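Local coordinates for protein lipase aflb (PDB 6IDY) that is a fungal lipase that probably hydrolyses the ester bonds of lipids such as triacylglycerols, and carries a bound calcium ion, at residues Pro131-Tyr136 and Trp246-Lys251; Asn203-Asn208 and Gly236-Trp241; Lys251-Phe256 and Ala306-Thr311; Phe317-Gln322 and Thr360-Leu365. All coordinates share one frame; numbering follows the deposited sequence.

Contact 1 of 4, residues Pro131-Tyr136 and Trp246-Lys251; sequences PGDARY and WPSTRK. With SO4 (sulfate ion), chain E.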
loop_
_atom_site.group_PDB
_atom_site.type_symbol
_atom_site.label_atom_id
_atom_site.label_comp_id
_atom_site.label_asym_id
_atom_site.label_seq_id
_atom_site.Cartn_x
_atom_site.Cartn_y
_atom_site.Cartn_z
ATOM N N PRO A 131 -0.344 25.589 14.663
ATOM C CA PRO A 131 -1.778 25.703 14.993
ATOM C C PRO A 131 -2.641 25.275 13.808
ATOM O O PRO A 131 -2.337 25.616 12.662
ATOM C CB PRO A 131 -1.954 27.195 15.320
ATOM C CG PRO A 131 -0.584 27.674 15.677
ATOM C CD PRO A 131 0.344 26.892 14.805
ATOM N N GLY A 132 -3.657 24.467 14.093
ATOM C CA GLY A 132 -4.554 23.921 13.079
ATOM C C GLY A 132 -4.369 22.434 12.866
ATOM O O GLY A 132 -5.243 21.782 12.297
ATOM N N ASP A 133 -3.223 21.886 13.308
ATOM C CA ASP A 133 -2.948 20.453 13.214
ATOM C C ASP A 133 -3.806 19.721 14.231
ATOM O O ASP A 133 -4.014 20.226 15.336
ATOM C CB ASP A 133 -1.470 20.153 13.511
ATOM C CG ASP A 133 -0.468 20.547 12.442
ATOM O OD1 ASP A 133 -0.895 20.968 11.345
ATOM O OD2 ASP A 133 0.732 20.428 12.697
ATOM N N ALA A 134 -4.304 18.536 13.866
ATOM C CA ALA A 134 -5.095 17.700 14.760
ATOM C C ALA A 134 -4.197 17.207 15.895
ATOM O O ALA A 134 -2.993 17.013 15.683
ATOM C CB ALA A 134 -5.650 16.506 13.993
ATOM N N ARG A 135 -4.770 17.016 17.093
ATOM C CA ARG A 135 -4.007 16.492 18.223
ATOM C C ARG A 135 -3.654 15.026 17.977
ATOM O O ARG A 135 -4.439 14.284 17.378
ATOM C CB ARG A 135 -4.756 16.664 19.565
ATOM C CG ARG A 135 -6.043 15.837 19.726
ATOM C CD ARG A 135 -6.538 15.771 21.167
ATOM N NE ARG A 135 -5.615 15.064 22.061
ATOM C CZ ARG A 135 -5.611 13.748 22.268
ATOM N NH1 ARG A 135 -6.479 12.965 21.635
ATOM N NH2 ARG A 135 -4.737 13.204 23.102
ATOM N N TYR A 136 -2.458 14.622 18.394
ATOM C CA TYR A 136 -2.057 13.233 18.269
ATOM C C TYR A 136 -2.652 12.468 19.438
ATOM O O TYR A 136 -2.644 12.964 20.573
ATOM C CB TYR A 136 -0.529 13.088 18.290
ATOM C CG TYR A 136 0.181 13.477 17.010
ATOM C CD1 TYR A 136 0.132 12.657 15.885
ATOM C CD2 TYR A 136 0.995 14.605 16.959
ATOM C CE1 TYR A 136 0.840 12.975 14.726
ATOM C CE2 TYR A 136 1.715 14.929 15.810
ATOM C CZ TYR A 136 1.623 14.117 14.690
ATOM O OH TYR A 136 2.319 14.448 13.554
ATOM N N TRP A 246 -3.571 17.412 9.299
ATOM C CA TRP A 246 -2.317 17.967 9.835
ATOM C C TRP A 246 -1.816 18.889 8.725
ATOM O O TRP A 246 -0.921 18.485 7.977
ATOM C CB TRP A 246 -1.283 16.874 10.195
ATOM C CG TRP A 246 -1.482 16.220 11.531
ATOM C CD1 TRP A 246 -0.743 16.421 12.661
ATOM C CD2 TRP A 246 -2.433 15.191 11.850
ATOM N NE1 TRP A 246 -1.194 15.604 13.675
ATOM C CE2 TRP A 246 -2.230 14.836 13.203
ATOM C CE3 TRP A 246 -3.454 14.547 11.128
ATOM C CZ2 TRP A 246 -3.007 13.866 13.846
ATOM C CZ3 TRP A 246 -4.233 13.596 11.771
ATOM C CH2 TRP A 246 -4.004 13.259 13.112
ATOM N N PRO A 247 -2.435 20.091 8.530
ATOM C CA PRO A 247 -2.028 20.962 7.405
ATOM C C PRO A 247 -0.543 21.307 7.320
ATOM O O PRO A 247 -0.072 21.619 6.226
ATOM C CB PRO A 247 -2.886 22.220 7.592
ATOM C CG PRO A 247 -4.046 21.774 8.381
ATOM C CD PRO A 247 -3.536 20.711 9.298
ATOM N N SER A 248 0.203 21.241 8.448
ATOM C CA SER A 248 1.643 21.529 8.439
ATOM C C SER A 248 2.398 20.564 7.508
ATOM O O SER A 248 3.396 20.954 6.906
ATOM C CB SER A 248 2.215 21.458 9.849
ATOM O OG SER A 248 2.062 20.154 10.387
ATOM N N THR A 249 1.888 19.326 7.351
ATOM C CA THR A 249 2.482 18.306 6.478
ATOM C C THR A 249 2.422 18.703 5.004
ATOM O O THR A 249 3.338 18.365 4.253
ATOM C CB THR A 249 1.844 16.930 6.697
ATOM O OG1 THR A 249 0.485 16.960 6.260
ATOM C CG2 THR A 249 1.962 16.438 8.145
ATOM N N ARG A 250 1.354 19.422 4.594
ATOM C CA ARG A 250 1.147 19.861 3.206
ATOM C C ARG A 250 2.303 20.722 2.674
ATOM O O ARG A 250 2.631 20.623 1.490
ATOM C CB ARG A 250 -0.172 20.642 3.042
ATOM C CG ARG A 250 -1.425 19.971 3.599
ATOM C CD ARG A 250 -2.607 20.909 3.425
ATOM N NE ARG A 250 -3.764 20.531 4.238
ATOM C CZ ARG A 250 -4.884 21.239 4.318
ATOM N NH1 ARG A 250 -5.021 22.361 3.622
ATOM N NH2 ARG A 250 -5.889 20.819 5.078
ATOM N N LYS A 251 2.894 21.574 3.540
ATOM C CA LYS A 251 3.989 22.485 3.172
ATOM C C LYS A 251 5.307 21.770 2.897
ATOM O O LYS A 251 6.172 22.337 2.231
ATOM C CB LYS A 251 4.216 23.552 4.264
ATOM C CG LYS A 251 3.033 24.492 4.479
ATOM C CD LYS A 251 3.304 25.509 5.579
ATOM C CE LYS A 251 2.169 26.496 5.703
ATOM N NZ LYS A 251 2.464 27.566 6.694
HETATM S S SO4 E . -8.317 23.570 3.056
HETATM O O1 SO4 E . -6.998 24.205 3.050
HETATM O O2 SO4 E . -9.269 24.454 3.740
HETATM O O3 SO4 E . -8.749 23.347 1.691
HETATM O O4 SO4 E . -8.242 22.298 3.763
#
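Asp133 and Trp246 bring the two backbones together, their CA atoms 4.2 Å apart where an extended loop passes the end of helix 235-245. Asp133 grips Ser248 with both carboxylate oxygens. Asp133 OD1 receives the Ser248 N-H on its syn side in a nearly straight bond of 3.1 Å, and Asp133 OD2 accepts from Ser248 OG at 2.7 Å, 23° out of the carboxylate plane. With chi1 at 62°, Ser248 OG stands between its own N and carbonyl carbon, which turns the hydroxyl to the same carboxylate that takes the residue's own N-H; Asn217 ND2 also bonds this OG. Trp246 is the first residue to leave the helix, and the contact joins this exit, before strand 253-259 of the alpha/beta-hydrolase sheet, to the loop before helix 140-145. Small Ala134 lets the indole come close: its CB sits over the six-membered ring of Trp246, 3.7 Å from the centroid. Trp246 NE1 in turn lies over a face of Tyr136, 3.3 Å from CZ, the ring planes inclined at 38°. Tyr438 meets the indole edge-to-face. Toward the surface, Arg250 bonds a sulfate, probably from the crystallisation liquor, with NH1 to O1 at 2.8 Å and NH2 to O4; Arg337 also holds it.

Contact 2 of 4, residues Asn203-Asn208 and Gly236-Trp241; sequences NDVQIN and GLDTQW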
loop_
_atom_site.group_PDB
_atom_site.type_symbol
_atom_site.label_atom_id
_atom_site.label_comp_id
_atom_site.label_asym_id
_atom_site.label_seq_id
_atom_site.Cartn_x
_atom_site.Cartn_y
_atom_site.Cartn_z
ATOM N N ASN A 203 -5.944 -1.537 12.241
ATOM C CA ASN A 203 -6.655 -0.699 13.206
ATOM C C ASN A 203 -7.257 0.496 12.456
ATOM O O ASN A 203 -7.031 0.667 11.252
ATOM C CB ASN A 203 -5.704 -0.155 14.293
ATOM C CG ASN A 203 -5.182 -1.129 15.311
ATOM O OD1 ASN A 203 -5.608 -2.281 15.416
ATOM N ND2 ASN A 203 -4.241 -0.660 16.106
ATOM N N ASP A 204 -8.006 1.321 13.189
ATOM C CA ASP A 204 -8.653 2.548 12.752
ATOM C C ASP A 204 -7.721 3.377 11.834
ATOM O O ASP A 204 -6.609 3.729 12.234
ATOM C CB ASP A 204 -9.044 3.343 14.013
ATOM C CG ASP A 204 -9.849 4.610 13.816
ATOM O OD1 ASP A 204 -10.041 5.023 12.651
ATOM O OD2 ASP A 204 -10.286 5.186 14.827
ATOM N N VAL A 205 -8.174 3.645 10.589
ATOM C CA VAL A 205 -7.443 4.433 9.577
ATOM C C VAL A 205 -7.067 5.825 10.138
ATOM O O VAL A 205 -5.986 6.326 9.833
ATOM C CB VAL A 205 -8.204 4.526 8.216
ATOM C CG1 VAL A 205 -7.424 5.352 7.190
ATOM C CG2 VAL A 205 -8.495 3.139 7.647
ATOM N N GLN A 206 -7.929 6.404 11.002
ATOM C CA GLN A 206 -7.697 7.697 11.666
ATOM C C GLN A 206 -6.440 7.651 12.549
ATOM O O GLN A 206 -5.717 8.641 12.623
ATOM C CB GLN A 206 -8.925 8.133 12.488
ATOM C CG GLN A 206 -10.205 8.238 11.656
ATOM C CD GLN A 206 -11.441 8.444 12.491
ATOM O OE1 GLN A 206 -12.053 9.515 12.473
ATOM N NE2 GLN A 206 -11.850 7.419 13.229
ATOM N N ILE A 207 -6.184 6.500 13.205
ATOM C CA ILE A 207 -5.000 6.269 14.039
ATOM C C ILE A 207 -3.810 6.015 13.115
ATOM O O ILE A 207 -2.739 6.576 13.339
ATOM C CB ILE A 207 -5.195 5.086 15.048
ATOM C CG1 ILE A 207 -6.420 5.286 16.000
ATOM C CG2 ILE A 207 -3.900 4.783 15.843
ATOM C CD1 ILE A 207 -6.453 6.559 16.872
ATOM N N ASN A 208 -3.996 5.167 12.078
ATOM C CA ASN A 208 -2.944 4.842 11.102
ATOM C C ASN A 208 -2.354 6.095 10.474
ATOM O O ASN A 208 -1.141 6.179 10.310
ATOM C CB ASN A 208 -3.474 3.889 10.011
ATOM C CG ASN A 208 -3.965 2.564 10.542
ATOM O OD1 ASN A 208 -3.631 2.151 11.655
ATOM N ND2 ASN A 208 -4.776 1.867 9.755
ATOM N N GLY A 236 -2.787 5.389 0.717
ATOM C CA GLY A 236 -3.321 6.593 0.083
ATOM C C GLY A 236 -4.314 7.297 0.987
ATOM O O GLY A 236 -4.267 8.523 1.131
ATOM N N LEU A 237 -5.191 6.511 1.646
ATOM C CA LEU A 237 -6.173 7.044 2.595
ATOM C C LEU A 237 -5.471 7.616 3.823
ATOM O O LEU A 237 -5.837 8.696 4.278
ATOM C CB LEU A 237 -7.199 5.973 3.022
ATOM C CG LEU A 237 -8.259 5.595 1.993
ATOM C CD1 LEU A 237 -9.039 4.373 2.454
ATOM C CD2 LEU A 237 -9.224 6.748 1.751
ATOM N N ASP A 238 -4.448 6.904 4.337
ATOM C CA ASP A 238 -3.677 7.336 5.506
ATOM C C ASP A 238 -2.974 8.665 5.235
ATOM O O ASP A 238 -2.945 9.528 6.112
ATOM C CB ASP A 238 -2.631 6.275 5.897
ATOM C CG ASP A 238 -3.181 4.895 6.207
ATOM O OD1 ASP A 238 -4.394 4.782 6.474
ATOM O OD2 ASP A 238 -2.394 3.934 6.199
ATOM N N THR A 239 -2.417 8.824 4.013
ATOM C CA THR A 239 -1.706 10.032 3.605
ATOM C C THR A 239 -2.661 11.196 3.411
ATOM O O THR A 239 -2.389 12.280 3.917
ATOM C CB THR A 239 -0.818 9.765 2.385
ATOM O OG1 THR A 239 -0.023 8.608 2.636
ATOM C CG2 THR A 239 0.087 10.969 2.033
ATOM N N GLN A 240 -3.769 10.974 2.679
ATOM C CA GLN A 240 -4.787 11.998 2.427
ATOM C C GLN A 240 -5.381 12.528 3.734
ATOM O O GLN A 240 -5.557 13.741 3.864
ATOM C CB GLN A 240 -5.888 11.458 1.489
ATOM C CG GLN A 240 -6.847 12.535 0.969
ATOM C CD GLN A 240 -6.279 13.476 -0.075
ATOM O OE1 GLN A 240 -5.068 13.503 -0.374
ATOM N NE2 GLN A 240 -7.161 14.291 -0.651
ATOM N N TRP A 241 -5.673 11.625 4.698
ATOM C CA TRP A 241 -6.191 12.009 6.018
ATOM C C TRP A 241 -5.129 12.828 6.773
ATOM O O TRP A 241 -5.459 13.868 7.332
ATOM C CB TRP A 241 -6.642 10.768 6.829
ATOM C CG TRP A 241 -7.332 11.091 8.128
ATOM C CD1 TRP A 241 -6.740 11.389 9.322
ATOM C CD2 TRP A 241 -8.750 11.111 8.368
ATOM N NE1 TRP A 241 -7.697 11.604 10.288
ATOM C CE2 TRP A 241 -8.940 11.421 9.735
ATOM C CE3 TRP A 241 -9.883 10.917 7.552
ATOM C CZ2 TRP A 241 -10.216 11.549 10.305
ATOM C CZ3 TRP A 241 -11.147 11.004 8.127
ATOM C CH2 TRP A 241 -11.304 11.305 9.487
#
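Gln206 lies across the indole of Trp241, joining the first turn of helix 205-223 to helix 235-245, the helix that follows the probable nucleophile elbow after strand 227-232 in this alpha/beta-hydrolase fold. No hydrogen bond links the two segments; the contact is van der Waals packing. On the tight side, the Gln206 methylene CG rests over the rim of the six-membered ring, 3.6 Å from Trp241 CZ2, while the amide plane stands almost upright to the indole. A long, flexible glutamine suits this place: its aliphatic part covers the ring and its buried amide is satisfied elsewhere, OE1 by Ala436 N and NE2 partly by Ala434 O. Trp241 NE1 bonds to Tyr438 OH. Next to this pair, Val205 CG1, held anti to its backbone N (chi1 180°), presses on Asp238 OD1 and lies 4.2 Å from Leu237 CB. Asn208 adds only its CB to the packing, as its ND2 turns to Gln234 OE1. The other side of the first turn is looser and reaches solvent: Ile207 points away from helix 235-245, and the partly exposed Asp204 is the N-cap. Asp204 OD1 accepts both Gln206 N, from above the carboxylate plane, and Gln206 NE2, on its syn lone pair at 3.1 Å.

Contact 3 of 4, residues Lys251-Phe256 and Ala306-Thr311; sequences KVVDDF and AYVPTT. With CA (calcium ion), chain D.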
loop_
_atom_site.group_PDB
_atom_site.type_symbol
_atom_site.label_atom_id
_atom_site.label_comp_id
_atom_site.label_asym_id
_atom_site.label_seq_id
_atom_site.Cartn_x
_atom_site.Cartn_y
_atom_site.Cartn_z
ATOM N N LYS A 251 2.894 21.574 3.540
ATOM C CA LYS A 251 3.989 22.485 3.172
ATOM C C LYS A 251 5.307 21.770 2.897
ATOM O O LYS A 251 6.172 22.337 2.231
ATOM C CB LYS A 251 4.216 23.552 4.264
ATOM C CG LYS A 251 3.033 24.492 4.479
ATOM C CD LYS A 251 3.304 25.509 5.579
ATOM C CE LYS A 251 2.169 26.496 5.703
ATOM N NZ LYS A 251 2.464 27.566 6.694
ATOM N N VAL A 252 5.482 20.549 3.425
ATOM C CA VAL A 252 6.752 19.840 3.275
ATOM C C VAL A 252 6.656 18.609 2.342
ATOM O O VAL A 252 7.649 17.897 2.185
ATOM C CB VAL A 252 7.406 19.498 4.647
ATOM C CG1 VAL A 252 7.701 20.766 5.448
ATOM C CG2 VAL A 252 6.552 18.533 5.463
ATOM N N VAL A 253 5.490 18.372 1.715
ATOM C CA VAL A 253 5.339 17.245 0.784
ATOM C C VAL A 253 5.251 17.779 -0.636
ATOM O O VAL A 253 4.275 18.451 -0.976
ATOM C CB VAL A 253 4.180 16.262 1.143
ATOM C CG1 VAL A 253 4.012 15.175 0.075
ATOM C CG2 VAL A 253 4.415 15.623 2.503
ATOM N N ASP A 254 6.282 17.498 -1.456
ATOM C CA ASP A 254 6.333 17.949 -2.851
ATOM C C ASP A 254 5.599 17.015 -3.803
ATOM O O ASP A 254 5.131 17.459 -4.845
ATOM C CB ASP A 254 7.784 18.150 -3.316
ATOM C CG ASP A 254 8.522 19.275 -2.613
ATOM O OD1 ASP A 254 7.850 20.185 -2.074
ATOM O OD2 ASP A 254 9.771 19.255 -2.615
ATOM N N ASP A 255 5.533 15.722 -3.470
ATOM C CA ASP A 255 4.870 14.724 -4.305
ATOM C C ASP A 255 4.242 13.645 -3.470
ATOM O O ASP A 255 4.856 13.140 -2.529
ATOM C CB ASP A 255 5.866 14.072 -5.288
ATOM C CG ASP A 255 6.250 14.941 -6.474
ATOM O OD1 ASP A 255 5.409 15.116 -7.378
ATOM O OD2 ASP A 255 7.397 15.434 -6.501
ATOM N N PHE A 256 3.018 13.273 -3.836
ATOM C CA PHE A 256 2.287 12.177 -3.225
ATOM C C PHE A 256 1.992 11.214 -4.374
ATOM O O PHE A 256 1.184 11.524 -5.243
ATOM C CB PHE A 256 1.014 12.694 -2.497
ATOM C CG PHE A 256 -0.014 11.700 -1.968
ATOM C CD1 PHE A 256 0.310 10.356 -1.793
ATOM C CD2 PHE A 256 -1.298 12.118 -1.632
ATOM C CE1 PHE A 256 -0.642 9.446 -1.317
ATOM C CE2 PHE A 256 -2.246 11.207 -1.153
ATOM C CZ PHE A 256 -1.914 9.878 -1.005
ATOM N N ALA A 306 -6.806 16.919 -4.228
ATOM C CA ALA A 306 -5.444 16.787 -3.714
ATOM C C ALA A 306 -5.037 17.964 -2.820
ATOM O O ALA A 306 -5.594 19.062 -2.944
ATOM C CB ALA A 306 -4.462 16.640 -4.859
ATOM N N TYR A 307 -4.071 17.724 -1.910
ATOM C CA TYR A 307 -3.537 18.739 -0.994
ATOM C C TYR A 307 -2.163 19.183 -1.441
ATOM O O TYR A 307 -1.703 20.258 -1.060
ATOM C CB TYR A 307 -3.448 18.168 0.440
ATOM C CG TYR A 307 -4.806 18.075 1.083
ATOM C CD1 TYR A 307 -5.422 19.204 1.613
ATOM C CD2 TYR A 307 -5.529 16.884 1.062
ATOM C CE1 TYR A 307 -6.701 19.138 2.159
ATOM C CE2 TYR A 307 -6.814 16.812 1.590
ATOM C CZ TYR A 307 -7.403 17.948 2.120
ATOM O OH TYR A 307 -8.673 17.894 2.625
ATOM N N VAL A 308 -1.470 18.310 -2.179
ATOM C CA VAL A 308 -0.099 18.509 -2.683
ATOM C C VAL A 308 -0.069 17.860 -4.092
ATOM O O VAL A 308 -0.997 17.095 -4.385
ATOM C CB VAL A 308 0.956 17.846 -1.721
ATOM C CG1 VAL A 308 0.878 18.407 -0.305
ATOM C CG2 VAL A 308 0.835 16.317 -1.696
ATOM N N PRO A 309 0.954 18.093 -4.961
ATOM C CA PRO A 309 0.968 17.406 -6.271
ATOM C C PRO A 309 0.799 15.892 -6.107
ATOM O O PRO A 309 1.631 15.247 -5.464
ATOM C CB PRO A 309 2.337 17.777 -6.848
ATOM C CG PRO A 309 2.640 19.119 -6.227
ATOM C CD PRO A 309 2.136 18.974 -4.812
ATOM N N THR A 310 -0.329 15.345 -6.609
ATOM C CA THR A 310 -0.628 13.916 -6.453
ATOM C C THR A 310 -0.668 13.181 -7.794
ATOM O O THR A 310 -1.313 13.634 -8.743
ATOM C CB THR A 310 -1.903 13.705 -5.612
ATOM O OG1 THR A 310 -1.774 14.429 -4.383
ATOM C CG2 THR A 310 -2.173 12.230 -5.298
ATOM N N THR A 311 0.017 12.028 -7.842
ATOM C CA THR A 311 0.095 11.133 -8.992
ATOM C C THR A 311 -0.586 9.811 -8.582
ATOM O O THR A 311 -0.010 9.042 -7.810
ATOM C CB THR A 311 1.576 10.927 -9.384
ATOM O OG1 THR A 311 2.201 12.201 -9.542
ATOM C CG2 THR A 311 1.745 10.088 -10.650
HETATM CA CA CA D . 6.922 16.589 -8.617
HETATM O O HOH W 1 6.173 18.356 -7.172
HETATM O O HOH W 2 3.135 13.668 -7.380
HETATM O O HOH W 3 9.035 17.323 -7.889
#
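Phe256 has CG anti to its backbone N (chi1 171°), which lays its side chain alongside that of Thr310, both on the same face of the sheet. Asp255, one residue earlier, has CG anti to its carbonyl carbon (chi1 -76°) and directs its carboxylate to a calcium ion. Ring atom CD2 of Phe256 comes 3.6 Å from Thr310 OG1, a hydroxyl that donates to Val308 O, so a threonine can satisfy its polar branch while its methyl CG2 packs beside the ring. Val308 CG2 packs on Phe256 CB at 3.7 Å and also touches Val253 CG1; branched valines suit this buried spot, where their methyls meet. The backbones carry the parallel pairing of strands 253-259 and 310-314, neighbours in the central sheet of the alpha/beta-hydrolase fold. Phe256 N donates to Pro309 O at 2.9 Å and Thr311 N returns a bond to Phe256 O, so Phe256 is held through both its amide and its carbonyl. Proline is tolerated because only its carbonyl, and not an N-H, is used in this pairing with Phe256. Pro309 CG lies 3.3 Å from Asp254 O, which also accepts from a calcium-bound water. Asp255 chelates the calcium with both oxygens, OD2 at 2.5 Å; two waters complete the local part of the shell, and the carbonyls of Ala377, His380 and Gly382 provide the rest. A further water ties the metal site to the neighbouring strand, donating to Asp255 OD1 at 2.7 Å and to Pro309 O, and accepting from Thr311 OG1, which Gly384 N also reaches.

Contact 4 of 4, residues Phe317-Gln322 and Thr360-Leu365; sequences FDEIVQ and THEGVL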
loop_
_atom_site.group_PDB
_atom_site.type_symbol
_atom_site.label_atom_id
_atom_site.label_comp_id
_atom_site.label_asym_id
_atom_site.label_seq_id
_atom_site.Cartn_x
_atom_site.Cartn_y
_atom_site.Cartn_z
ATOM N N PHE A 317 -7.925 -4.268 -13.399
ATOM C CA PHE A 317 -7.783 -5.631 -12.879
ATOM C C PHE A 317 -7.505 -5.690 -11.377
ATOM O O PHE A 317 -7.102 -6.735 -10.861
ATOM C CB PHE A 317 -6.748 -6.406 -13.707
ATOM C CG PHE A 317 -7.176 -6.486 -15.156
ATOM C CD1 PHE A 317 -8.210 -7.331 -15.548
ATOM C CD2 PHE A 317 -6.589 -5.671 -16.116
ATOM C CE1 PHE A 317 -8.643 -7.365 -16.873
ATOM C CE2 PHE A 317 -7.007 -5.720 -17.451
ATOM C CZ PHE A 317 -8.033 -6.561 -17.819
ATOM N N ASP A 318 -7.810 -4.593 -10.660
ATOM C CA ASP A 318 -7.694 -4.521 -9.204
ATOM C C ASP A 318 -8.768 -5.462 -8.610
ATOM O O ASP A 318 -9.957 -5.246 -8.827
ATOM C CB ASP A 318 -7.925 -3.070 -8.732
ATOM C CG ASP A 318 -7.515 -2.810 -7.301
ATOM O OD1 ASP A 318 -7.918 -3.595 -6.413
ATOM O OD2 ASP A 318 -6.814 -1.814 -7.063
ATOM N N GLU A 319 -8.337 -6.516 -7.901
ATOM C CA GLU A 319 -9.219 -7.532 -7.308
ATOM C C GLU A 319 -9.733 -7.160 -5.905
ATOM O O GLU A 319 -10.521 -7.903 -5.317
ATOM C CB GLU A 319 -8.505 -8.908 -7.308
ATOM C CG GLU A 319 -7.531 -9.145 -6.157
ATOM C CD GLU A 319 -6.166 -8.479 -6.189
ATOM O OE1 GLU A 319 -5.922 -7.594 -7.042
ATOM O OE2 GLU A 319 -5.328 -8.852 -5.340
ATOM N N ILE A 320 -9.268 -6.027 -5.367
ATOM C CA ILE A 320 -9.600 -5.553 -4.019
ATOM C C ILE A 320 -10.549 -4.367 -4.058
ATOM O O ILE A 320 -11.519 -4.322 -3.302
ATOM C CB ILE A 320 -8.291 -5.160 -3.248
ATOM C CG1 ILE A 320 -7.214 -6.293 -3.245
ATOM C CG2 ILE A 320 -8.593 -4.656 -1.834
ATOM C CD1 ILE A 320 -7.526 -7.563 -2.585
ATOM N N VAL A 321 -10.216 -3.381 -4.894
ATOM C CA VAL A 321 -10.934 -2.116 -5.010
ATOM C C VAL A 321 -11.669 -2.032 -6.325
ATOM O O VAL A 321 -11.084 -2.265 -7.379
ATOM C CB VAL A 321 -9.972 -0.905 -4.812
ATOM C CG1 VAL A 321 -10.722 0.430 -4.859
ATOM C CG2 VAL A 321 -9.167 -1.031 -3.516
ATOM N N GLN A 322 -12.961 -1.692 -6.256
ATOM C CA GLN A 322 -13.788 -1.450 -7.426
ATOM C C GLN A 322 -14.808 -0.357 -7.113
ATOM O O GLN A 322 -15.327 -0.314 -5.998
ATOM C CB GLN A 322 -14.478 -2.712 -7.967
ATOM C CG GLN A 322 -13.668 -3.544 -8.992
ATOM C CD GLN A 322 -12.788 -2.839 -10.025
ATOM O OE1 GLN A 322 -13.237 -2.008 -10.844
ATOM N NE2 GLN A 322 -11.506 -3.208 -10.033
ATOM N N THR A 360 -2.795 -6.550 -10.937
ATOM C CA THR A 360 -3.625 -6.646 -9.737
ATOM C C THR A 360 -3.444 -5.396 -8.849
ATOM O O THR A 360 -2.661 -4.500 -9.181
ATOM C CB THR A 360 -3.226 -7.912 -8.982
ATOM O OG1 THR A 360 -1.823 -7.845 -8.733
ATOM C CG2 THR A 360 -3.552 -9.197 -9.746
ATOM N N HIS A 361 -4.163 -5.351 -7.721
ATOM C CA HIS A 361 -4.086 -4.282 -6.726
ATOM C C HIS A 361 -2.620 -4.134 -6.294
ATOM O O HIS A 361 -2.082 -3.027 -6.319
ATOM C CB HIS A 361 -4.973 -4.665 -5.535
ATOM C CG HIS A 361 -5.050 -3.641 -4.450
ATOM N ND1 HIS A 361 -5.710 -2.438 -4.633
ATOM C CD2 HIS A 361 -4.614 -3.711 -3.174
ATOM C CE1 HIS A 361 -5.624 -1.805 -3.476
ATOM N NE2 HIS A 361 -4.985 -2.537 -2.568
ATOM N N GLU A 362 -1.972 -5.271 -5.958
ATOM C CA GLU A 362 -0.553 -5.381 -5.587
ATOM C C GLU A 362 0.350 -5.250 -6.815
ATOM O O GLU A 362 1.420 -4.665 -6.711
ATOM C CB GLU A 362 -0.258 -6.683 -4.790
ATOM C CG GLU A 362 -0.536 -8.017 -5.497
ATOM C CD GLU A 362 -1.982 -8.464 -5.658
ATOM O OE1 GLU A 362 -2.887 -7.766 -5.149
ATOM O OE2 GLU A 362 -2.215 -9.509 -6.306
ATOM N N GLY A 363 -0.118 -5.744 -7.964
ATOM C CA GLY A 363 0.595 -5.723 -9.242
ATOM C C GLY A 363 1.007 -4.365 -9.766
ATOM O O GLY A 363 2.001 -4.267 -10.485
ATOM N N VAL A 364 0.267 -3.299 -9.408
ATOM C CA VAL A 364 0.613 -1.936 -9.842
ATOM C C VAL A 364 2.002 -1.530 -9.260
ATOM O O VAL A 364 2.728 -0.763 -9.897
ATOM C CB VAL A 364 -0.524 -0.893 -9.589
ATOM C CG1 VAL A 364 -0.193 0.462 -10.227
ATOM C CG2 VAL A 364 -1.859 -1.395 -10.126
ATOM N N LEU A 365 2.410 -2.136 -8.113
ATOM C CA LEU A 365 3.727 -1.901 -7.490
ATOM C C LEU A 365 4.900 -2.317 -8.402
ATOM O O LEU A 365 6.008 -1.791 -8.258
ATOM C CB LEU A 365 3.837 -2.611 -6.133
ATOM C CG LEU A 365 2.930 -2.103 -5.007
ATOM C CD1 LEU A 365 2.831 -3.137 -3.888
ATOM C CD2 LEU A 365 3.404 -0.745 -4.478
#
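His361 is embraced by four consecutive residues, Asp318 to Val321, and can be followed outward from its backbone. Its N-H donates almost straight to the syn lone pair of Glu319 OE1, His361 N lying 2.9 Å from that oxygen. His361 CB lies among Asp318 OD1, Glu319 OE1 and Ile320 CG1 on the way to the ring, which stands with CG anti to the backbone N (chi1 -177°). CG and CD2 meet Ile320 CG1 and CB, the latter an apolar cover over one ring face; Trp232 also meets the ring. His361 ND1 donates to Asp318 OD2 at 2.7 Å, exactly in the ring plane, although the carboxylate itself is turned 59° from that plane. His361 CE1 packs on Val321 CG2 at 3.6 Å. At the tip NE2 bonds to Ser233 OG, so the Ser-His-Asp geometry is consistent with the catalytic triad of alpha/beta-hydrolase lipases. Asp318 is itself positioned through OD1 by an Asx turn to Ile320 N, extended to an Asx motif by Val321 N. Glu319 OE2 comes 2.7 Å from Glu362 OE1, so one of the two buried acids probably holds a proton and donates it; Met84 of helix 81-90 and Leu415 of helix 414-424 lie beside them. The loop after strand 310-314 thus meets the loop before helix 368-379 close to Trp232, which ends strand 227-232 and bonds to His361 O.

How the contacts relate
Contacts 2, 3 and 4 are buried, whereas contact 1, its centre about 23 Å from the chain centre, is partly open to solvent. Contacts 1 and 3 share Lys251, and contacts 1 and 2 touch through Trp246 and Trp241, so these three follow helix 235-245 into strand 253-259, with Phe256 packed against Thr239 and Gln240. Contact 4 lies on the opposite side of the centre from contact 1, their nearest atoms about 21 Å apart. Chemistry changes with place: carboxylate-to-serine bonding and obliquely crossing rings at the helix exit, almost pure packing between helices, main-chain pairing plus calcium at the sheet, and buried polar bonds around a histidine in contact 4.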